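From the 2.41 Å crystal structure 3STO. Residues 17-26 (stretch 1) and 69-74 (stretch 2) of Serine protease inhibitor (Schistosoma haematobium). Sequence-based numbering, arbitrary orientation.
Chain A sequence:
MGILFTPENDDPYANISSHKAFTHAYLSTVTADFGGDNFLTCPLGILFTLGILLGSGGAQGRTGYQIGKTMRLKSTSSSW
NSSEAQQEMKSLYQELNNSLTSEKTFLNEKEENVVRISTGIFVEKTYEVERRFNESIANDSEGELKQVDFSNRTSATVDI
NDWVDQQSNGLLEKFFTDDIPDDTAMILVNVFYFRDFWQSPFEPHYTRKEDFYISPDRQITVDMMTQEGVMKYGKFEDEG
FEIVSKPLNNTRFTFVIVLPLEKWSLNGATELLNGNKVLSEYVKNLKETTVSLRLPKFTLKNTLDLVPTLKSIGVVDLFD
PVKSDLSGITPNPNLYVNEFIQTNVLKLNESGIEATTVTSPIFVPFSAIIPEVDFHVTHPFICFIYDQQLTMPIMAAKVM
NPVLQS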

# COMPACT_ATOMS: atom_id res chain seq x y z
N SER A 17 -9.70 -14.41 -6.84
CA SER A 17 -10.31 -13.12 -7.10
C SER A 17 -9.32 -12.23 -7.83
O SER A 17 -8.10 -12.34 -7.66
CB SER A 17 -10.83 -12.45 -5.82
OG SER A 17 -9.81 -11.80 -5.08
N SER A 18 -9.87 -11.36 -8.67
CA SER A 18 -9.08 -10.58 -9.60
C SER A 18 -8.06 -9.71 -8.87
O SER A 18 -6.89 -9.64 -9.25
CB SER A 18 -10.00 -9.69 -10.43
OG SER A 18 -10.82 -10.49 -11.25
N HIS A 19 -8.54 -9.05 -7.83
CA HIS A 19 -7.75 -8.08 -7.12
C HIS A 19 -6.64 -8.79 -6.32
O HIS A 19 -5.60 -8.20 -6.04
CB HIS A 19 -8.66 -7.19 -6.25
CG HIS A 19 -9.24 -7.90 -5.07
ND1 HIS A 19 -10.31 -8.77 -5.17
CD2 HIS A 19 -8.88 -7.89 -3.76
CE1 HIS A 19 -10.59 -9.25 -3.97
NE2 HIS A 19 -9.75 -8.73 -3.10
N LYS A 20 -6.84 -10.07 -6.02
CA LYS A 20 -5.79 -10.84 -5.35
C LYS A 20 -4.76 -11.34 -6.36
O LYS A 20 -3.57 -11.45 -6.04
CB LYS A 20 -6.35 -12.01 -4.52
CG LYS A 20 -7.06 -11.60 -3.25
CD LYS A 20 -7.28 -12.81 -2.31
CE LYS A 20 -8.08 -12.39 -1.09
NZ LYS A 20 -7.93 -13.32 0.09
N ALA A 21 -5.23 -11.66 -7.56
CA ALA A 21 -4.36 -12.02 -8.69
C ALA A 21 -3.45 -10.86 -9.07
O ALA A 21 -2.23 -11.02 -9.20
CB ALA A 21 -5.20 -12.42 -9.88
N PHE A 22 -4.05 -9.69 -9.23
CA PHE A 22 -3.28 -8.48 -9.46
C PHE A 22 -2.24 -8.32 -8.34
O PHE A 22 -1.05 -8.19 -8.58
CB PHE A 22 -4.19 -7.25 -9.47
CG PHE A 22 -3.44 -5.96 -9.59
CD1 PHE A 22 -2.91 -5.56 -10.81
CD2 PHE A 22 -3.19 -5.18 -8.46
CE1 PHE A 22 -2.17 -4.39 -10.92
CE2 PHE A 22 -2.45 -4.00 -8.55
CZ PHE A 22 -1.95 -3.59 -9.78
N THR A 23 -2.72 -8.33 -7.11
CA THR A 23 -1.88 -8.11 -5.94
C THR A 23 -0.64 -9.00 -5.93
O THR A 23 0.45 -8.51 -5.71
CB THR A 23 -2.68 -8.26 -4.64
OG1 THR A 23 -3.58 -7.15 -4.52
CG2 THR A 23 -1.74 -8.23 -3.49
N HIS A 24 -0.81 -10.27 -6.24
CA HIS A 24 0.31 -11.20 -6.32
C HIS A 24 1.30 -10.85 -7.43
O HIS A 24 2.50 -10.85 -7.21
CB HIS A 24 -0.19 -12.65 -6.48
CG HIS A 24 0.90 -13.68 -6.39
ND1 HIS A 24 0.75 -14.97 -6.84
CD2 HIS A 24 2.16 -13.58 -5.90
CE1 HIS A 24 1.87 -15.64 -6.61
NE2 HIS A 24 2.75 -14.82 -6.05
N ALA A 25 0.79 -10.53 -8.62
CA ALA A 25 1.63 -10.21 -9.76
C ALA A 25 2.41 -8.96 -9.45
O ALA A 25 3.62 -8.84 -9.74
CB ALA A 25 0.78 -9.99 -11.03
N TYR A 26 1.72 -8.00 -8.86
CA TYR A 26 2.37 -6.76 -8.53
C TYR A 26 3.48 -6.97 -7.46
O TYR A 26 4.55 -6.37 -7.54
CB TYR A 26 1.34 -5.75 -8.08
CG TYR A 26 1.94 -4.58 -7.38
CD1 TYR A 26 2.60 -3.59 -8.10
CD2 TYR A 26 1.89 -4.47 -5.98
CE1 TYR A 26 3.18 -2.49 -7.47
CE2 TYR A 26 2.45 -3.38 -5.32
CZ TYR A 26 3.10 -2.39 -6.08
OH TYR A 26 3.67 -1.28 -5.49
N LYS A 69 -6.69 -6.91 -18.49
CA LYS A 69 -5.99 -8.19 -18.37
C LYS A 69 -5.14 -8.24 -17.09
O LYS A 69 -5.16 -9.23 -16.34
CB LYS A 69 -5.13 -8.45 -19.61
CG LYS A 69 -5.77 -9.35 -20.67
N THR A 70 -4.38 -7.18 -16.85
CA THR A 70 -3.49 -7.14 -15.72
C THR A 70 -4.32 -7.21 -14.47
O THR A 70 -3.90 -7.76 -13.45
CB THR A 70 -2.70 -5.84 -15.71
OG1 THR A 70 -1.84 -5.80 -16.85
CG2 THR A 70 -1.88 -5.75 -14.45
N MSE A 71 -5.53 -6.69 -14.57
CA MSE A 71 -6.49 -6.68 -13.47
C MSE A 71 -7.19 -8.01 -13.38
O MSE A 71 -7.93 -8.27 -12.43
CB MSE A 71 -7.54 -5.57 -13.66
CG MSE A 71 -8.02 -5.02 -12.39
SE MSE A 71 -6.46 -4.29 -11.49
CE MSE A 71 -6.27 -2.71 -12.62
N ARG A 72 -6.99 -8.83 -14.40
CA ARG A 72 -7.52 -10.19 -14.40
C ARG A 72 -9.06 -10.21 -14.42
O ARG A 72 -9.67 -11.08 -13.79
CB ARG A 72 -7.00 -10.93 -13.16
CG ARG A 72 -6.28 -12.22 -13.41
CD ARG A 72 -4.82 -12.10 -13.87
NE ARG A 72 -4.09 -10.90 -13.46
CZ ARG A 72 -2.75 -10.79 -13.50
NH1 ARG A 72 -2.00 -11.81 -13.87
NH2 ARG A 72 -2.15 -9.65 -13.14
N LEU A 73 -9.68 -9.27 -15.15
CA LEU A 73 -11.14 -9.16 -15.27
C LEU A 73 -11.72 -10.30 -16.11
O LEU A 73 -11.06 -10.83 -16.98
CB LEU A 73 -11.54 -7.83 -15.92
CG LEU A 73 -11.12 -6.52 -15.25
CD1 LEU A 73 -11.73 -5.31 -15.95
CD2 LEU A 73 -11.51 -6.51 -13.79
N LYS A 74 -12.97 -10.68 -15.83
CA LYS A 74 -13.68 -11.67 -16.65
C LYS A 74 -14.00 -11.14 -18.04
O LYS A 74 -13.93 -11.85 -19.04
CB LYS A 74 -15.01 -12.09 -16.00
CG LYS A 74 -14.87 -12.83 -14.69

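The contact sets one flank of a helix that starts at Ser-18 and runs on past Tyr-26 against the place where a second helix gives out and the chain turns away. Small residues line this side, and the backbones run close: Ser-18 CA lies 5.1 Å from Arg-72 CA, and Phe-22 CA lies 5.4 Å from Met-71 CA. Ser-18, Ala-21 and Ala-25 all point their CA-to-CB bonds toward the other stretch, three and four residues apart, so they fall along one side of the helix.

The polar anchor is Ser-18. Its chi1 of -66° (m) places Ser-18 OG 2.8 Å from Arg-72 O, to which it donates a hydrogen bond, the one hydrogen bond across the contact. The acceptor is a backbone carbonyl just beyond the helix end, where Arg-72 takes a positive phi of 65° and closes a Schellman motif; Arg-72 N still bonds back to Lys-69 O at 2.7 Å. A short side chain thus tethers the turn by its backbone.

Arg-72 has the most area covered by the other stretch, although it remains exposed overall. Its side chain is bent rather than extended, with chi1 at -125° and chi3 at 27°, both between wells, and chi2 at 79° (p). The fold carries the guanidinium back to its own helix end, where Arg-72 NH2 donates to Thr-70 O at 2.6 Å and Arg-72 NE adds a weak bond to Thr-70 O at 3.1 Å. In this pose the side chain also runs along the alanines: Arg-72 CG lies 3.7 Å from Ala-21 CB, and Arg-72 NH2 lies 3.6 Å from Ala-25 CB. Ala-21 O sits over one face of the guanidinium. The arginine serves as packing surface for the neighbouring helix while its polar end is held within its own stretch.

Phe-22, itself buried, meets the buried Thr-70 and Met-71. Its CA-to-CB bond runs sideways, and chi1 of 175° (t) with chi2 of 76° brings Phe-22 CD1 to 3.8 Å from Met-71 SE, the selenium of a selenomethionine. Met-71 SE lies over the face of the Phe-22 ring, 4.2 Å from its centroid and 27° off the normal. Met-71 points its CA-to-CB bond away from the first helix, yet chi1 of -149°, between wells, and chi2 of 60° (p) set SE over the Phe-22 ring; chi3 of 74° (p) then places CE. At the ring edge, Thr-70 O approaches Phe-22 CD1 at 3.6 Å; the same carbonyl that accepts from Arg-72 therefore also meets the aromatic rim.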